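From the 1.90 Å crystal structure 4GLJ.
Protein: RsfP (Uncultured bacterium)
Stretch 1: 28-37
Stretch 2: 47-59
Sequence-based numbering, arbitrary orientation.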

# COMPACT_ATOMS: atom_id res chain seq x y z
N GLN A 28 36.21 2.43 -5.09
CA GLN A 28 37.67 2.70 -5.05
C GLN A 28 38.55 2.07 -6.16
O GLN A 28 39.43 2.74 -6.72
CB GLN A 28 38.23 2.29 -3.67
CG GLN A 28 39.74 2.40 -3.46
CD GLN A 28 40.18 3.81 -3.09
OE1 GLN A 28 39.64 4.79 -3.60
NE2 GLN A 28 41.16 3.91 -2.20
N ALA A 29 38.34 0.79 -6.48
CA ALA A 29 39.25 0.09 -7.39
C ALA A 29 39.14 0.49 -8.91
O ALA A 29 40.05 0.20 -9.69
CB ALA A 29 39.17 -1.42 -7.20
N LEU A 30 38.06 1.15 -9.33
CA LEU A 30 37.96 1.51 -10.76
C LEU A 30 39.08 2.45 -11.17
O LEU A 30 39.42 3.37 -10.43
CB LEU A 30 36.63 2.17 -11.10
CG LEU A 30 35.36 1.41 -10.74
CD1 LEU A 30 34.15 2.36 -10.90
CD2 LEU A 30 35.19 0.15 -11.58
N THR A 31 39.63 2.21 -12.36
CA THR A 31 40.60 3.12 -12.96
C THR A 31 39.97 4.08 -13.96
O THR A 31 38.89 3.81 -14.52
CB THR A 31 41.70 2.33 -13.68
OG1 THR A 31 41.10 1.57 -14.75
CG2 THR A 31 42.40 1.38 -12.71
N ASN A 32 40.68 5.20 -14.20
CA ASN A 32 40.22 6.29 -15.06
C ASN A 32 38.78 6.67 -14.73
O ASN A 32 37.94 6.84 -15.65
CB ASN A 32 40.38 5.97 -16.55
CG ASN A 32 41.85 5.97 -17.00
OD1 ASN A 32 42.55 7.00 -16.95
ND2 ASN A 32 42.34 4.81 -17.40
N LYS A 33 38.50 6.79 -13.43
CA LYS A 33 37.19 7.25 -12.94
C LYS A 33 36.84 8.56 -13.62
O LYS A 33 37.73 9.42 -13.87
CB LYS A 33 37.19 7.45 -11.43
CG LYS A 33 37.23 6.16 -10.61
CD LYS A 33 37.23 6.52 -9.12
CE LYS A 33 37.59 5.33 -8.25
NZ LYS A 33 39.02 4.99 -8.45
N ARG A 34 35.58 8.70 -13.98
CA ARG A 34 35.07 9.97 -14.52
C ARG A 34 33.58 10.00 -14.23
O ARG A 34 32.93 8.92 -14.25
CB ARG A 34 35.35 10.14 -16.04
CG ARG A 34 34.64 9.14 -16.98
CD ARG A 34 35.54 7.95 -17.27
NE ARG A 34 35.06 7.03 -18.29
CZ ARG A 34 35.58 5.82 -18.46
NH1 ARG A 34 36.56 5.41 -17.68
NH2 ARG A 34 35.12 4.99 -19.39
N SER A 35 33.04 11.17 -13.92
CA SER A 35 31.63 11.29 -13.53
C SER A 35 30.80 11.81 -14.69
O SER A 35 31.26 12.69 -15.42
CB SER A 35 31.49 12.26 -12.37
OG SER A 35 31.94 11.66 -11.18
N VAL A 36 29.59 11.31 -14.86
CA VAL A 36 28.73 11.86 -15.89
C VAL A 36 27.40 12.28 -15.24
O VAL A 36 26.85 11.54 -14.40
CB VAL A 36 28.53 10.92 -17.11
CG1 VAL A 36 29.88 10.68 -17.82
CG2 VAL A 36 27.93 9.60 -16.67
N LYS A 37 26.96 13.49 -15.57
CA LYS A 37 25.65 13.97 -15.14
C LYS A 37 24.74 13.66 -16.30
O LYS A 37 25.01 14.04 -17.42
CB LYS A 37 25.66 15.48 -14.86
CG LYS A 37 24.49 15.95 -13.97
CD LYS A 37 24.48 17.47 -13.79
CE LYS A 37 25.31 17.91 -12.58
NZ LYS A 37 24.99 17.02 -11.41
N ASP A 47 22.81 10.60 -7.97
CA ASP A 47 24.09 11.31 -7.95
C ASP A 47 24.65 11.18 -9.37
O ASP A 47 24.10 10.39 -10.17
CB ASP A 47 24.99 10.56 -6.96
CG ASP A 47 26.31 11.25 -6.67
OD1 ASP A 47 26.52 12.44 -7.03
OD2 ASP A 47 27.18 10.53 -6.09
N ASP A 48 25.73 11.90 -9.68
CA ASP A 48 26.46 11.67 -10.93
C ASP A 48 26.86 10.20 -10.99
O ASP A 48 27.22 9.62 -9.99
CB ASP A 48 27.72 12.54 -10.96
CG ASP A 48 27.41 14.03 -11.05
OD1 ASP A 48 26.25 14.41 -11.36
OD2 ASP A 48 28.32 14.82 -10.83
N ILE A 49 26.67 9.56 -12.14
CA ILE A 49 27.12 8.22 -12.33
C ILE A 49 28.65 8.20 -12.56
O ILE A 49 29.20 8.99 -13.36
CB ILE A 49 26.29 7.62 -13.46
CG1 ILE A 49 24.87 7.38 -12.92
CG2 ILE A 49 26.90 6.32 -13.99
CD1 ILE A 49 23.86 7.44 -14.02
N VAL A 50 29.34 7.36 -11.78
CA VAL A 50 30.79 7.18 -11.97
C VAL A 50 31.09 6.02 -12.97
O VAL A 50 30.56 4.91 -12.85
CB VAL A 50 31.57 6.92 -10.66
CG1 VAL A 50 33.08 6.71 -10.95
CG2 VAL A 50 31.48 8.09 -9.69
N LEU A 51 31.89 6.32 -13.97
CA LEU A 51 32.37 5.32 -14.93
C LEU A 51 33.85 5.06 -14.71
O LEU A 51 34.64 5.97 -14.49
CB LEU A 51 32.12 5.74 -16.39
CG LEU A 51 30.62 5.92 -16.70
CD1 LEU A 51 30.48 6.86 -17.88
CD2 LEU A 51 29.99 4.59 -17.01
N GLY A 52 34.21 3.79 -14.76
CA GLY A 52 35.60 3.44 -14.59
C GLY A 52 35.76 2.03 -15.11
O GLY A 52 34.76 1.38 -15.46
N GLU A 53 37.02 1.57 -15.14
CA GLU A 53 37.35 0.23 -15.61
C GLU A 53 37.85 -0.61 -14.45
O GLU A 53 38.64 -0.17 -13.63
CB GLU A 53 38.38 0.26 -16.77
CG GLU A 53 37.73 0.59 -18.11
CD GLU A 53 37.35 2.07 -18.23
OE1 GLU A 53 38.15 2.92 -17.74
OE2 GLU A 53 36.27 2.38 -18.81
N LEU A 54 37.31 -1.83 -14.40
CA LEU A 54 37.76 -2.87 -13.49
C LEU A 54 38.38 -3.85 -14.46
O LEU A 54 37.68 -4.41 -15.31
CB LEU A 54 36.49 -3.44 -12.78
CG LEU A 54 36.49 -3.79 -11.28
CD1 LEU A 54 37.19 -2.71 -10.44
CD2 LEU A 54 35.06 -4.04 -10.81
N ASN A 55 39.73 -4.00 -14.42
CA ASN A 55 40.45 -4.79 -15.43
C ASN A 55 40.05 -4.49 -16.88
O ASN A 55 39.78 -5.40 -17.68
CB ASN A 55 40.33 -6.29 -15.16
CG ASN A 55 40.63 -6.68 -13.70
OD1 ASN A 55 40.31 -5.94 -12.75
ND2 ASN A 55 41.21 -7.86 -13.52
N GLY A 56 40.01 -3.23 -17.26
CA GLY A 56 39.65 -2.90 -18.62
C GLY A 56 38.19 -3.05 -18.99
O GLY A 56 37.81 -2.66 -20.10
N VAL A 57 37.37 -3.62 -18.09
CA VAL A 57 35.93 -3.68 -18.30
C VAL A 57 35.29 -2.38 -17.76
O VAL A 57 35.49 -2.06 -16.60
CB VAL A 57 35.28 -4.83 -17.50
CG1 VAL A 57 33.76 -4.87 -17.73
CG2 VAL A 57 35.93 -6.18 -17.81
N THR A 58 34.57 -1.64 -18.59
CA THR A 58 33.90 -0.41 -18.17
C THR A 58 32.66 -0.75 -17.34
O THR A 58 31.83 -1.56 -17.77
CB THR A 58 33.50 0.44 -19.41
OG1 THR A 58 34.70 0.83 -20.07
CG2 THR A 58 32.73 1.69 -19.02
N VAL A 59 32.55 -0.15 -16.15
CA VAL A 59 31.40 -0.39 -15.27
C VAL A 59 30.84 0.99 -14.90
O VAL A 59 31.61 1.93 -14.76
CB VAL A 59 31.90 -1.08 -14.00
CG1 VAL A 59 30.76 -1.31 -13.08
CG2 VAL A 59 32.53 -2.44 -14.34
O HOH W 1 23.75 11.60 -13.30

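What are the strongest polar links between the two stretches? Two salt bridges, of which the one between Arg-34 and Glu-53 is the more elaborate. Both side chains rise from the same face of the sheet and bend toward each other, so that the guanidinium meets the carboxylate end to end: Arg-34 NH1 donates to Glu-53 OE1 at 3.0 Å and Arg-34 NH2 to Glu-53 OE2 at 2.9 Å. Two parallel donors matched to two acceptors is a pairing that arginine and glutamate make well. The neighbours hold it in place, since Arg-34 NH1 also donates to Asn-32 O at 2.8 Å, and Thr-58 OG1 donates to Glu-53 OE2 at 2.5 Å. Leu-51 CB and Gly-52 N lie over one face of the guanidinium, leaving its edge free for the carboxylate. At the Lys-37 end of the strand pair, Lys-37 NZ reaches Asp-48 OD1 at 2.9 Å, a second salt bridge, for which the lysine bends at its outer end (chi3 and chi4 both m).

How do the backbones join? The strand that ends at Val-36 runs antiparallel to strand 49-54, and paired hydrogen bonds link them. Leu-51 N donates to Arg-34 O at 2.8 Å, nearly straight, while Arg-34 N returns a bond to Leu-51 O at 2.9 Å. Val-36 N binds Ile-49 O at 2.8 Å; the reverse bond, Ile-49 N to Val-36 O at 3.0 Å, is weak. Beyond the corner at Asn-32, Thr-31 and Glu-53 form another such pair, with Thr-31 N to Glu-53 O at 2.9 Å and Glu-53 N to Thr-31 O at 3.0 Å. Thr-31, in the p rotamer, adds a bond from OG1 to Glu-53 O at 3.2 Å. Between this pair and Arg-34 with Leu-51 the register shifts by one residue, a beta bulge.

Why is Gly-52 suited to the bulge? Its backbone lies close against the first stretch: Gly-52 CA is 3.3 Å from Thr-31 O and 3.9 Å from Leu-30 CB. A beta carbon here would point toward that stretch and fall 2.5 Å from Leu-30 CB, a clash. Nearby, Lys-33 sends its end away from the second stretch and folds back on its own, where Lys-33 NZ donates to Leu-30 O at 2.6 Å and to Gln-28 O at 2.9 Å.

What packs around this polar framework? Leu-30 is buried and supplies the largest covered area, its CD2 lying 3.7 Å from Leu-54 CD1 and 4.3 Å from Val-59 CB. Ala-29 CB touches Leu-54 CD1 at 4.0 Å, a small addition at the margin. On the face that carries Arg-34 and Glu-53, Val-36 CG1 meets Leu-51 CD1 at 3.9 Å, and Val-36 CG2 lies 4.1 Å from Ile-49 CB; these branched apolar side chains pack against one another, and Leu-51 also carries the guanidinium over its CB. Ser-35 and Val-50 share the other face, with Ser-35 OG 3.9 Å from Val-50 CG2. Altogether the contact buries 864 Å², summed over both sides.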